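PDB 2WTO: ORF131 protein from Ralstonia metallidurans, which probably binds copper in the periplasm as part of the heavy-metal resistance system of this bacterium. Local coordinates for residues Y72-S77 with R119-R124; F94-R99 with D123-F128. All blocks are in the same frame, centred on the assembly; numbering follows the deposited sequence. Where two conformers were deposited one is given.

Contact 1. Residues Y72-S77 with R119-R124. With MG (magnesium ion), chain I.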
# COMPACT_ATOMS: atom_id res chain seq x y z
N TYR A 72 5.68 -5.10 3.95
CA TYR A 72 5.42 -3.66 4.03
C TYR A 72 4.16 -3.23 3.32
O TYR A 72 3.61 -3.97 2.50
CB TYR A 72 6.60 -2.81 3.55
CG TYR A 72 6.82 -2.77 2.04
CD1 TYR A 72 6.18 -1.82 1.25
CD2 TYR A 72 7.69 -3.66 1.43
CE1 TYR A 72 6.41 -1.77 -0.16
CE2 TYR A 72 7.93 -3.62 0.06
CZ TYR A 72 7.29 -2.68 -0.72
OH TYR A 72 7.55 -2.67 -2.08
N VAL A 73 3.71 -2.02 3.66
CA VAL A 73 2.63 -1.34 2.95
C VAL A 73 3.03 0.13 2.82
O VAL A 73 3.88 0.59 3.57
CB VAL A 73 1.25 -1.48 3.68
CG1 VAL A 73 0.90 -2.94 3.88
CG2 VAL A 73 1.27 -0.76 5.01
N ASN A 74 2.44 0.85 1.87
CA ASN A 74 2.72 2.27 1.68
C ASN A 74 1.48 3.04 2.12
O ASN A 74 0.38 2.75 1.65
CB ASN A 74 2.96 2.60 0.21
CG ASN A 74 4.27 2.03 -0.32
OD1 ASN A 74 5.15 1.65 0.46
ND2 ASN A 74 4.41 1.98 -1.63
N VAL A 75 1.66 4.02 3.00
CA VAL A 75 0.56 4.93 3.35
C VAL A 75 1.01 6.38 3.14
O VAL A 75 2.21 6.67 3.07
CB VAL A 75 0.08 4.70 4.79
CG1 VAL A 75 -0.35 3.23 4.99
CG2 VAL A 75 1.18 5.13 5.81
N ASP A 76 0.04 7.29 2.99
CA ASP A 76 0.35 8.71 2.88
C ASP A 76 0.34 9.38 4.26
O ASP A 76 -0.38 8.96 5.15
CB ASP A 76 -0.69 9.40 1.99
CG ASP A 76 -0.38 9.23 0.51
OD1 ASP A 76 0.82 9.18 0.16
OD2 ASP A 76 -1.32 9.14 -0.30
N SER A 77 1.13 10.44 4.41
CA SER A 77 0.97 11.32 5.56
C SER A 77 -0.52 11.71 5.62
O SER A 77 -1.12 12.06 4.58
CB SER A 77 1.85 12.56 5.37
OG SER A 77 3.18 12.30 5.78
N ARG A 119 6.16 -3.58 8.15
CA ARG A 119 6.64 -2.21 8.21
C ARG A 119 5.76 -1.29 7.37
O ARG A 119 5.42 -1.61 6.23
CB ARG A 119 8.12 -2.12 7.86
CG ARG A 119 8.96 -2.82 8.98
CD ARG A 119 10.41 -2.34 9.09
NE ARG A 119 10.50 -0.94 9.41
CZ ARG A 119 10.58 -0.44 10.64
NH1 ARG A 119 10.59 -1.23 11.71
NH2 ARG A 119 10.65 0.86 10.80
N VAL A 120 5.35 -0.17 7.96
CA VAL A 120 4.55 0.84 7.26
C VAL A 120 5.44 1.96 6.72
O VAL A 120 6.07 2.68 7.48
CB VAL A 120 3.47 1.46 8.17
CG1 VAL A 120 2.59 2.45 7.37
CG2 VAL A 120 2.61 0.35 8.78
N TYR A 121 5.46 2.11 5.40
CA TYR A 121 6.22 3.18 4.77
C TYR A 121 5.31 4.39 4.65
O TYR A 121 4.31 4.33 3.96
CB TYR A 121 6.66 2.71 3.39
CG TYR A 121 7.75 3.53 2.80
CD1 TYR A 121 9.07 3.07 2.79
CD2 TYR A 121 7.46 4.78 2.24
CE1 TYR A 121 10.08 3.86 2.23
CE2 TYR A 121 8.46 5.57 1.66
CZ TYR A 121 9.76 5.11 1.67
OH TYR A 121 10.73 5.90 1.10
N ILE A 122 5.66 5.48 5.33
CA ILE A 122 4.83 6.70 5.28
C ILE A 122 5.47 7.75 4.38
O ILE A 122 6.59 8.19 4.63
CB ILE A 122 4.65 7.30 6.69
CG1 ILE A 122 4.17 6.22 7.66
CG2 ILE A 122 3.73 8.54 6.61
CD1 ILE A 122 4.53 6.48 9.16
N ASP A 123 4.73 8.15 3.34
CA ASP A 123 5.21 9.13 2.39
C ASP A 123 5.22 10.50 3.07
O ASP A 123 4.37 10.79 3.93
CB ASP A 123 4.28 9.15 1.16
CG ASP A 123 4.78 10.06 0.05
OD1 ASP A 123 6.01 10.09 -0.23
OD2 ASP A 123 3.94 10.75 -0.56
N ARG A 124 6.20 11.31 2.69
CA ARG A 124 6.38 12.68 3.19
C ARG A 124 5.13 13.52 2.97
O ARG A 124 4.45 13.38 1.95
CB ARG A 124 7.53 13.31 2.40
CG ARG A 124 7.77 14.77 2.68
CD ARG A 124 9.02 15.27 1.94
NE ARG A 124 8.75 15.61 0.55
CZ ARG A 124 8.97 14.80 -0.48
NH1 ARG A 124 9.47 13.58 -0.30
NH2 ARG A 124 8.69 15.21 -1.71
MG MG I . 4.04 12.11 -1.98
O HOH W 1 1.46 11.45 -1.23
O HOH W 2 2.20 9.33 -1.93
O HOH W 3 1.97 11.88 1.72
O HOH W 4 6.00 11.94 -2.16
O HOH W 5 4.50 13.74 -0.79
O HOH W 6 2.21 13.11 -2.00
O HOH W 7 4.37 13.20 -3.80
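Val120 turns CG1 away from its own amide nitrogen (chi1 -177°) and onto CG2 of Val75, a methyl that the first torsion of Val75 sets between its backbone N and carbonyl carbon. The two side chains meet at about a right angle, and the 3.4 Å between Val75 CG2 and Val120 CG1 is tighter than ordinary van der Waals contact. The same Val75 methyl also rests on Ile122 CG1, and Phe94 of strand 88-94 packs against all three residues. On the other face, Asn74 and Tyr121 run side by side, amide and ring planes 62° apart, with Asn74 OD1 3.5 Å from Tyr121 CB; their polar ends are engaged elsewhere, Asn74 ND2 by Asn74 O of the second subunit and Tyr121 OH by Asp100. Between these faces the backbones are joined by four good hydrogen bonds, among them Val75 N to Tyr121 O at 2.8 Å and nearly straight (171°). Past the last of them, Asp123 O is gripped by Ser77 OG at 2.7 Å, the hydroxyl lying in the carbonyl plane, and weakly by Ser77 N. Asp76 and Asp123 lie side by side and point the same way, Asp76 OD1 3.6 Å from Asp123 OD2. Asp123 OD2 also binds magnesium at 2.0 Å, in a site completed by four waters and Asp123 of the second subunit. The whole is a parallel strand pair in a mixed sheet, strand 119-123 lying between 72-76 and 101-104, that ends in a magnesium site at the subunit interface.

Contact 2. Residues F94-R99 with D123-F128. With MG (magnesium ion), chain I.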
# COMPACT_ATOMS: atom_id res chain seq x y z
N PHE A 94 -2.23 8.49 10.05
CA PHE A 94 -0.80 8.76 10.02
C PHE A 94 -0.48 10.24 10.13
O PHE A 94 -1.22 11.09 9.61
CB PHE A 94 -0.16 8.09 8.81
CG PHE A 94 -0.19 6.61 8.92
CD1 PHE A 94 0.83 5.93 9.59
CD2 PHE A 94 -1.28 5.89 8.46
CE1 PHE A 94 0.78 4.53 9.75
CE2 PHE A 94 -1.35 4.52 8.63
CZ PHE A 94 -0.33 3.83 9.28
N ALA A 95 0.58 10.54 10.87
CA ALA A 95 1.02 11.92 11.08
C ALA A 95 1.50 12.56 9.78
O ALA A 95 1.68 11.87 8.76
CB ALA A 95 2.17 11.95 12.14
N GLN A 96 1.71 13.88 9.82
CA GLN A 96 2.25 14.61 8.68
C GLN A 96 3.78 14.61 8.79
O GLN A 96 4.35 15.34 9.61
CB GLN A 96 1.72 16.05 8.67
CG GLN A 96 0.18 16.15 8.56
CD GLN A 96 -0.36 15.76 7.18
OE1 GLN A 96 0.35 15.80 6.17
NE2 GLN A 96 -1.63 15.40 7.13
N MET A 97 4.44 13.80 7.97
CA MET A 97 5.88 13.57 8.13
C MET A 97 6.74 14.47 7.27
O MET A 97 6.47 14.66 6.09
CB MET A 97 6.22 12.12 7.83
CG MET A 97 5.36 11.10 8.58
SD MET A 97 5.23 11.33 10.37
CE MET A 97 6.94 11.30 10.80
N VAL A 98 7.82 15.01 7.85
CA VAL A 98 8.65 15.95 7.12
C VAL A 98 9.42 15.24 5.99
O VAL A 98 9.79 15.85 4.99
CB VAL A 98 9.63 16.69 8.08
CG1 VAL A 98 10.64 15.70 8.66
CG2 VAL A 98 10.29 17.84 7.36
N ARG A 99 9.67 13.95 6.17
CA ARG A 99 10.35 13.15 5.14
C ARG A 99 9.74 11.74 5.13
O ARG A 99 9.10 11.34 6.11
CB ARG A 99 11.86 13.07 5.44
CG ARG A 99 12.19 12.39 6.77
CD ARG A 99 13.71 12.28 6.99
NE ARG A 99 14.37 13.58 6.87
CZ ARG A 99 14.54 14.43 7.88
NH1 ARG A 99 14.11 14.13 9.09
NH2 ARG A 99 15.14 15.60 7.67
N ASP A 123 4.73 8.15 3.34
CA ASP A 123 5.21 9.13 2.39
C ASP A 123 5.22 10.50 3.07
O ASP A 123 4.37 10.79 3.93
CB ASP A 123 4.28 9.15 1.16
CG ASP A 123 4.78 10.06 0.05
OD1 ASP A 123 6.01 10.09 -0.23
OD2 ASP A 123 3.94 10.75 -0.56
N ARG A 124 6.20 11.31 2.69
CA ARG A 124 6.38 12.68 3.19
C ARG A 124 5.13 13.52 2.97
O ARG A 124 4.45 13.38 1.95
CB ARG A 124 7.53 13.31 2.40
CG ARG A 124 7.77 14.77 2.68
CD ARG A 124 9.02 15.27 1.94
NE ARG A 124 8.75 15.61 0.55
CZ ARG A 124 8.97 14.80 -0.48
NH1 ARG A 124 9.47 13.58 -0.30
NH2 ARG A 124 8.69 15.21 -1.71
N SER A 125 4.85 14.42 3.91
CA SER A 125 3.69 15.30 3.82
C SER A 125 3.86 16.41 2.79
O SER A 125 4.94 16.98 2.64
CB SER A 125 3.43 15.96 5.18
OG SER A 125 2.43 16.95 5.09
N ASP A 126 2.79 16.72 2.08
CA ASP A 126 2.79 17.84 1.14
C ASP A 126 2.58 19.18 1.83
O ASP A 126 2.53 20.22 1.17
CB ASP A 126 1.67 17.62 0.12
CG ASP A 126 1.92 16.39 -0.75
OD1 ASP A 126 3.07 16.27 -1.24
OD2 ASP A 126 1.00 15.56 -0.92
N LEU A 127 2.46 19.17 3.15
CA LEU A 127 2.16 20.42 3.86
C LEU A 127 3.39 21.27 4.19
O LEU A 127 3.26 22.40 4.63
CB LEU A 127 1.38 20.13 5.14
CG LEU A 127 0.06 19.36 5.02
CD1 LEU A 127 -0.52 19.21 6.42
CD2 LEU A 127 -0.91 20.09 4.11
N PHE A 128 4.59 20.72 3.96
CA PHE A 128 5.83 21.44 4.23
C PHE A 128 6.27 22.21 3.00
O PHE A 128 6.32 21.66 1.90
CB PHE A 128 6.95 20.48 4.68
CG PHE A 128 6.69 19.82 6.01
CD1 PHE A 128 6.03 18.60 6.08
CD2 PHE A 128 7.07 20.44 7.20
CE1 PHE A 128 5.76 17.99 7.32
CE2 PHE A 128 6.82 19.84 8.43
CZ PHE A 128 6.16 18.63 8.50
MG MG I . 4.04 12.11 -1.98
O HOH W 8 0.11 15.77 3.39
O HOH W 4 6.00 11.94 -2.16
O HOH W 5 4.50 13.74 -0.79
O HOH W 6 2.21 13.11 -2.00
O HOH W 7 4.37 13.20 -3.80
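Two hydrogen bonds join Gln96 and Met97 to Ser125. The backbone bond, Ser125 N to Met97 O, is 2.7 Å long and almost perfectly straight at 178°, its donor lying in the carbonyl plane. The side-chain bond runs from Ser125 OG to Gln96 OE1 at 2.6 Å, with the hydroxyl tilted 15° from the amide carbonyl plane; the bend of the Gln96 chain at chi2 (-71°) helps bring OE1 round to it. The same hydroxyl oxygen accepts from Leu127 N at 2.9 Å, which makes residues 125-127 an ST turn, and the Ser125 bonds to Gln96 and Met97 fasten that turn to the loop between strands 88-94 and 101-104. A water donates to Gln96 OE1 and accepts from Asp126 N, adding a bridge beside the turn.

Van der Waals and CH-pi contacts flank these bonds. The Phe128 ring takes Val98 over one face: Val98 CA lies 4.0 Å from the ring centroid in a CH-pi contact, and CG2 of the same valine stands over the ring centre. Leu127 CD1 packs against the Gln96 amide, 3.5 Å from Gln96 CD.

In two places carbon meets a backbone carbonyl oxygen. Gln96 O comes to the Phe128 ring edge near its plane, and the aliphatic part of Arg124 follows the loop backbone, its CD 3.2 Å from Val98 O.

Magnesium-bound waters reach the same tail: Asp126 accepts hydrogen bonds through OD1 and OD2 from two of them, one of which also donates to Arg124 O.

Overall arrangement
The two contacts share Asp123 and Arg124, so the strand paired in contact 1 runs straight on into the tail held in contact 2. Contact 1 is partly buried and joins regular strands through repeated backbone bonds and branched aliphatic packing; contact 2 is a surface contact between irregular segments, relying on a serine hydroxyl, one backbone bond and an aromatic face. Their centres lie about 10 Å apart, and they meet directly: Ser77 OG probably accepts a hydrogen bond from Met97 N, and Ile122 packs on Met97. The shared Asp123 binds magnesium directly, at the point where contact 1 passes into contact 2 and both touch the second subunit.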